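Local coordinates for septation protein imp2 (Schizosaccharomyces pombe, PDB 5C1F) that anchors the cytokinetic machinery to the membrane through its phospholipid-binding F-BAR domain, is required for normal septation and takes part in disassembly of the medial ring, at residues 7-20 with 200-212. Sequence-based numbering, arbitrary orientation.
Sequences SFSNYFWGANDEGY and WTNEWRSTCDKLQ
An aromatic cluster of Trp13, Tyr20, Trp200 and Trp204 joins the N-terminal segment 7-20 of the F-BAR domain to the long helix 162-252. Trp204 lies at its middle. The five-membered part of its indole turns its CD1 edge onto the face of the Trp13 six-membered ring in a T-shaped pair, CD1 standing 3.6 Å from CZ3 of Trp13, with the planes at 76°. Its NE1 gives a hydrogen bond of 2.9 Å to Phe12 O, which lies close to the indole plane. The Trp204 side chain runs out from its helix, CG trans to the backbone N (chi1 180°), and reaches across to the first turn of helix 18-59, where CZ2 of Trp204 comes within 3.3 Å of Gly19 O. Tyr20 turns its edge toward the face of Trp204 and in turn receives the edge of Trp200 on its own face, CH2 of Trp200 lying 3.4 Å from Tyr20 CD1; both pairs are offset edge-to-face. Trp13 is also tied back within its own segment, NE1 to Ser9 O (2.6 Å), through a markedly bent bond. Further along the helix, the Phe8 ring lies between Phe12 CE2 on one face and Gln212 on the other, where Gln212 CB makes a CH-pi contact 3.8 Å from the ring centroid. The amide oxygen OE1 of the same glutamine accepts Phe8 N at 3.0 Å, nearly straight at 169° but from above the carbonyl plane, while its NE2 bonds Glu216. Were Trp204 cut back to an alanine, Phe12 O would probably lose its indole donor and a gap would be likely to open between Trp13 and Tyr20. Lys129 and His126 of helix 69-155 meet Trp200 and Asp17, and Arg301 of the second subunit pairs with Asp209. The aromatic cluster with its indole N-H bond at one end, and the Phe8-Gln212 pair at the other, thus fix the N-terminal segment against helix 162-252, next to the second subunit.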
# COMPACT_ATOMS: atom_id res chain seq x y z
N SER A 7 -9.35 -35.92 -26.83
CA SER A 7 -8.30 -34.96 -27.17
C SER A 7 -8.67 -34.09 -28.36
O SER A 7 -9.69 -34.32 -29.02
CB SER A 7 -6.99 -35.70 -27.46
OG SER A 7 -7.15 -36.59 -28.55
N PHE A 8 -7.84 -33.08 -28.64
CA PHE A 8 -8.05 -32.21 -29.79
C PHE A 8 -8.00 -33.00 -31.10
O PHE A 8 -8.64 -32.63 -32.09
CB PHE A 8 -6.99 -31.09 -29.84
CG PHE A 8 -7.23 -29.97 -28.86
CD1 PHE A 8 -8.08 -30.13 -27.78
CD2 PHE A 8 -6.59 -28.75 -29.02
CE1 PHE A 8 -8.29 -29.09 -26.88
CE2 PHE A 8 -6.80 -27.71 -28.13
CZ PHE A 8 -7.65 -27.88 -27.06
N SER A 9 -7.24 -34.09 -31.08
CA SER A 9 -7.05 -34.93 -32.26
C SER A 9 -8.35 -35.52 -32.77
O SER A 9 -8.56 -35.62 -33.98
CB SER A 9 -6.07 -36.07 -31.95
OG SER A 9 -4.82 -35.57 -31.51
N ASN A 10 -9.23 -35.90 -31.85
CA ASN A 10 -10.44 -36.64 -32.22
C ASN A 10 -11.71 -35.80 -32.22
O ASN A 10 -12.78 -36.30 -32.56
CB ASN A 10 -10.62 -37.83 -31.27
CG ASN A 10 -9.52 -38.85 -31.40
OD1 ASN A 10 -8.86 -38.94 -32.43
ND2 ASN A 10 -9.30 -39.63 -30.34
N TYR A 11 -11.60 -34.54 -31.83
CA TYR A 11 -12.80 -33.74 -31.62
C TYR A 11 -12.76 -32.37 -32.30
O TYR A 11 -13.58 -31.51 -31.99
CB TYR A 11 -13.05 -33.57 -30.12
CG TYR A 11 -13.57 -34.83 -29.45
CD1 TYR A 11 -12.70 -35.83 -29.06
CD2 TYR A 11 -14.93 -35.01 -29.22
CE1 TYR A 11 -13.16 -36.99 -28.46
CE2 TYR A 11 -15.40 -36.16 -28.61
CZ TYR A 11 -14.51 -37.15 -28.24
OH TYR A 11 -14.97 -38.30 -27.63
N PHE A 12 -11.83 -32.18 -33.23
CA PHE A 12 -11.78 -30.93 -33.96
C PHE A 12 -11.63 -31.14 -35.45
O PHE A 12 -10.69 -30.67 -36.08
CB PHE A 12 -10.66 -30.04 -33.43
CG PHE A 12 -11.01 -29.35 -32.14
CD1 PHE A 12 -11.77 -28.19 -32.16
CD2 PHE A 12 -10.61 -29.88 -30.93
CE1 PHE A 12 -12.11 -27.56 -30.98
CE2 PHE A 12 -10.95 -29.25 -29.74
CZ PHE A 12 -11.70 -28.08 -29.77
N TRP A 13 -12.60 -31.85 -36.02
CA TRP A 13 -12.66 -32.06 -37.46
C TRP A 13 -13.86 -31.32 -38.03
O TRP A 13 -14.00 -30.11 -37.83
CB TRP A 13 -12.72 -33.56 -37.78
CG TRP A 13 -11.50 -34.29 -37.33
CD1 TRP A 13 -11.32 -34.94 -36.15
CD2 TRP A 13 -10.27 -34.45 -38.06
NE1 TRP A 13 -10.06 -35.49 -36.09
CE2 TRP A 13 -9.40 -35.20 -37.26
CE3 TRP A 13 -9.84 -34.02 -39.32
CZ2 TRP A 13 -8.11 -35.54 -37.67
CZ3 TRP A 13 -8.56 -34.36 -39.73
CH2 TRP A 13 -7.71 -35.11 -38.90
N GLY A 14 -14.73 -32.04 -38.73
CA GLY A 14 -15.88 -31.42 -39.37
C GLY A 14 -15.76 -31.50 -40.88
O GLY A 14 -14.66 -31.57 -41.41
N ALA A 15 -16.91 -31.47 -41.56
CA ALA A 15 -16.94 -31.69 -43.00
C ALA A 15 -16.32 -30.54 -43.79
O ALA A 15 -16.02 -30.69 -44.98
CB ALA A 15 -18.38 -31.92 -43.46
N ASN A 16 -16.13 -29.39 -43.14
CA ASN A 16 -15.54 -28.24 -43.81
C ASN A 16 -14.34 -27.68 -43.06
O ASN A 16 -14.07 -26.48 -43.11
CB ASN A 16 -16.58 -27.13 -44.00
CG ASN A 16 -17.78 -27.59 -44.81
OD1 ASN A 16 -17.73 -27.62 -46.04
ND2 ASN A 16 -18.86 -27.95 -44.13
N ASP A 17 -13.62 -28.56 -42.37
CA ASP A 17 -12.46 -28.19 -41.57
C ASP A 17 -12.81 -27.12 -40.54
O ASP A 17 -12.09 -26.13 -40.38
CB ASP A 17 -11.32 -27.69 -42.46
CG ASP A 17 -11.00 -28.66 -43.58
OD1 ASP A 17 -11.31 -29.86 -43.44
OD2 ASP A 17 -10.43 -28.22 -44.60
N GLU A 18 -13.93 -27.32 -39.85
CA GLU A 18 -14.39 -26.38 -38.83
C GLU A 18 -13.37 -26.26 -37.70
O GLU A 18 -13.10 -25.16 -37.23
CB GLU A 18 -15.75 -26.82 -38.27
CG GLU A 18 -16.95 -26.46 -39.15
CD GLU A 18 -17.20 -27.45 -40.28
OE1 GLU A 18 -16.31 -28.28 -40.57
OE2 GLU A 18 -18.29 -27.40 -40.88
N GLY A 19 -12.81 -27.39 -37.29
CA GLY A 19 -11.78 -27.40 -36.27
C GLY A 19 -10.54 -26.64 -36.67
O GLY A 19 -9.85 -26.06 -35.83
N TYR A 20 -10.24 -26.63 -37.97
CA TYR A 20 -9.08 -25.92 -38.49
C TYR A 20 -9.21 -24.43 -38.27
O TYR A 20 -8.33 -23.80 -37.69
CB TYR A 20 -8.88 -26.22 -39.98
CG TYR A 20 -7.78 -25.39 -40.62
CD1 TYR A 20 -6.44 -25.70 -40.44
CD2 TYR A 20 -8.09 -24.29 -41.42
CE1 TYR A 20 -5.44 -24.95 -41.03
CE2 TYR A 20 -7.10 -23.53 -42.01
CZ TYR A 20 -5.78 -23.86 -41.81
OH TYR A 20 -4.79 -23.11 -42.40
N TRP A 200 -2.99 -34.57 -44.96
CA TRP A 200 -3.72 -33.60 -44.16
C TRP A 200 -4.17 -34.18 -42.82
O TRP A 200 -4.04 -33.54 -41.78
CB TRP A 200 -4.93 -33.08 -44.93
CG TRP A 200 -5.91 -32.38 -44.04
CD1 TRP A 200 -7.14 -32.84 -43.66
CD2 TRP A 200 -5.74 -31.11 -43.40
NE1 TRP A 200 -7.74 -31.93 -42.83
CE2 TRP A 200 -6.91 -30.86 -42.65
CE3 TRP A 200 -4.71 -30.16 -43.39
CZ2 TRP A 200 -7.08 -29.70 -41.91
CZ3 TRP A 200 -4.88 -29.01 -42.65
CH2 TRP A 200 -6.06 -28.79 -41.92
N THR A 201 -4.72 -35.39 -42.86
CA THR A 201 -5.19 -36.08 -41.67
C THR A 201 -4.08 -36.25 -40.64
O THR A 201 -4.27 -36.02 -39.45
CB THR A 201 -5.80 -37.46 -42.01
OG1 THR A 201 -7.00 -37.28 -42.77
CG2 THR A 201 -6.12 -38.24 -40.75
N ASN A 202 -2.90 -36.65 -41.12
CA ASN A 202 -1.75 -36.85 -40.24
C ASN A 202 -1.21 -35.54 -39.68
O ASN A 202 -0.82 -35.47 -38.52
CB ASN A 202 -0.64 -37.59 -40.98
CG ASN A 202 -0.76 -39.10 -40.85
OD1 ASN A 202 -1.17 -39.61 -39.81
ND2 ASN A 202 -0.41 -39.82 -41.91
N GLU A 203 -1.18 -34.51 -40.52
CA GLU A 203 -0.58 -33.24 -40.14
C GLU A 203 -1.47 -32.48 -39.16
O GLU A 203 -0.98 -31.87 -38.21
CB GLU A 203 -0.31 -32.39 -41.38
CG GLU A 203 1.01 -31.65 -41.34
CD GLU A 203 2.19 -32.59 -41.19
OE1 GLU A 203 2.28 -33.57 -41.96
OE2 GLU A 203 3.03 -32.35 -40.29
N TRP A 204 -2.78 -32.52 -39.40
CA TRP A 204 -3.72 -31.84 -38.52
C TRP A 204 -3.78 -32.54 -37.17
O TRP A 204 -3.97 -31.90 -36.14
CB TRP A 204 -5.12 -31.78 -39.14
CG TRP A 204 -6.12 -31.09 -38.27
CD1 TRP A 204 -7.27 -31.62 -37.77
CD2 TRP A 204 -6.05 -29.75 -37.77
NE1 TRP A 204 -7.93 -30.69 -37.00
CE2 TRP A 204 -7.21 -29.53 -36.99
CE3 TRP A 204 -5.14 -28.70 -37.92
CZ2 TRP A 204 -7.46 -28.32 -36.36
CZ3 TRP A 204 -5.40 -27.49 -37.29
CH2 TRP A 204 -6.55 -27.31 -36.52
N ARG A 205 -3.61 -33.86 -37.18
CA ARG A 205 -3.49 -34.62 -35.94
C ARG A 205 -2.30 -34.13 -35.13
O ARG A 205 -2.41 -33.86 -33.94
CB ARG A 205 -3.35 -36.12 -36.22
CG ARG A 205 -2.55 -36.85 -35.16
CD ARG A 205 -2.44 -38.34 -35.45
NE ARG A 205 -1.41 -38.98 -34.63
CZ ARG A 205 -1.53 -39.23 -33.33
NH1 ARG A 205 -2.64 -38.89 -32.68
NH2 ARG A 205 -0.55 -39.82 -32.67
N SER A 206 -1.16 -34.01 -35.80
CA SER A 206 0.07 -33.54 -35.17
C SER A 206 -0.11 -32.12 -34.64
O SER A 206 0.34 -31.79 -33.54
CB SER A 206 1.23 -33.60 -36.16
OG SER A 206 2.41 -33.04 -35.60
N THR A 207 -0.78 -31.29 -35.44
CA THR A 207 -1.04 -29.90 -35.06
C THR A 207 -1.99 -29.83 -33.86
O THR A 207 -1.80 -29.01 -32.97
CB THR A 207 -1.64 -29.10 -36.24
OG1 THR A 207 -0.76 -29.17 -37.36
CG2 THR A 207 -1.85 -27.65 -35.85
N CYS A 208 -3.00 -30.69 -33.86
CA CYS A 208 -3.96 -30.72 -32.76
C CYS A 208 -3.29 -31.08 -31.43
O CYS A 208 -3.63 -30.53 -30.39
CB CYS A 208 -5.09 -31.71 -33.05
SG CYS A 208 -6.33 -31.10 -34.21
N ASP A 209 -2.33 -32.00 -31.49
CA ASP A 209 -1.56 -32.36 -30.30
C ASP A 209 -0.81 -31.15 -29.76
O ASP A 209 -0.84 -30.88 -28.56
CB ASP A 209 -0.59 -33.51 -30.61
CG ASP A 209 -1.26 -34.87 -30.62
OD1 ASP A 209 -2.28 -35.04 -29.91
OD2 ASP A 209 -0.77 -35.77 -31.32
N LYS A 210 -0.14 -30.43 -30.66
CA LYS A 210 0.61 -29.24 -30.28
C LYS A 210 -0.31 -28.13 -29.78
O LYS A 210 0.04 -27.39 -28.86
CB LYS A 210 1.44 -28.73 -31.46
CG LYS A 210 2.55 -29.67 -31.88
CD LYS A 210 3.37 -29.10 -33.02
CE LYS A 210 4.45 -30.06 -33.46
NZ LYS A 210 5.14 -29.60 -34.70
N LEU A 211 -1.48 -28.01 -30.39
CA LEU A 211 -2.46 -27.00 -29.99
C LEU A 211 -3.05 -27.34 -28.63
O LEU A 211 -3.37 -26.44 -27.85
CB LEU A 211 -3.56 -26.86 -31.03
CG LEU A 211 -3.13 -26.16 -32.32
CD1 LEU A 211 -4.26 -26.15 -33.34
CD2 LEU A 211 -2.66 -24.75 -32.02
N GLN A 212 -3.19 -28.63 -28.34
CA GLN A 212 -3.68 -29.06 -27.03
C GLN A 212 -2.62 -28.82 -25.96
O GLN A 212 -2.94 -28.47 -24.83
CB GLN A 212 -4.08 -30.53 -27.06
CG GLN A 212 -4.66 -31.02 -25.74
CD GLN A 212 -5.20 -32.43 -25.83
OE1 GLN A 212 -5.37 -32.97 -26.92
NE2 GLN A 212 -5.47 -33.04 -24.68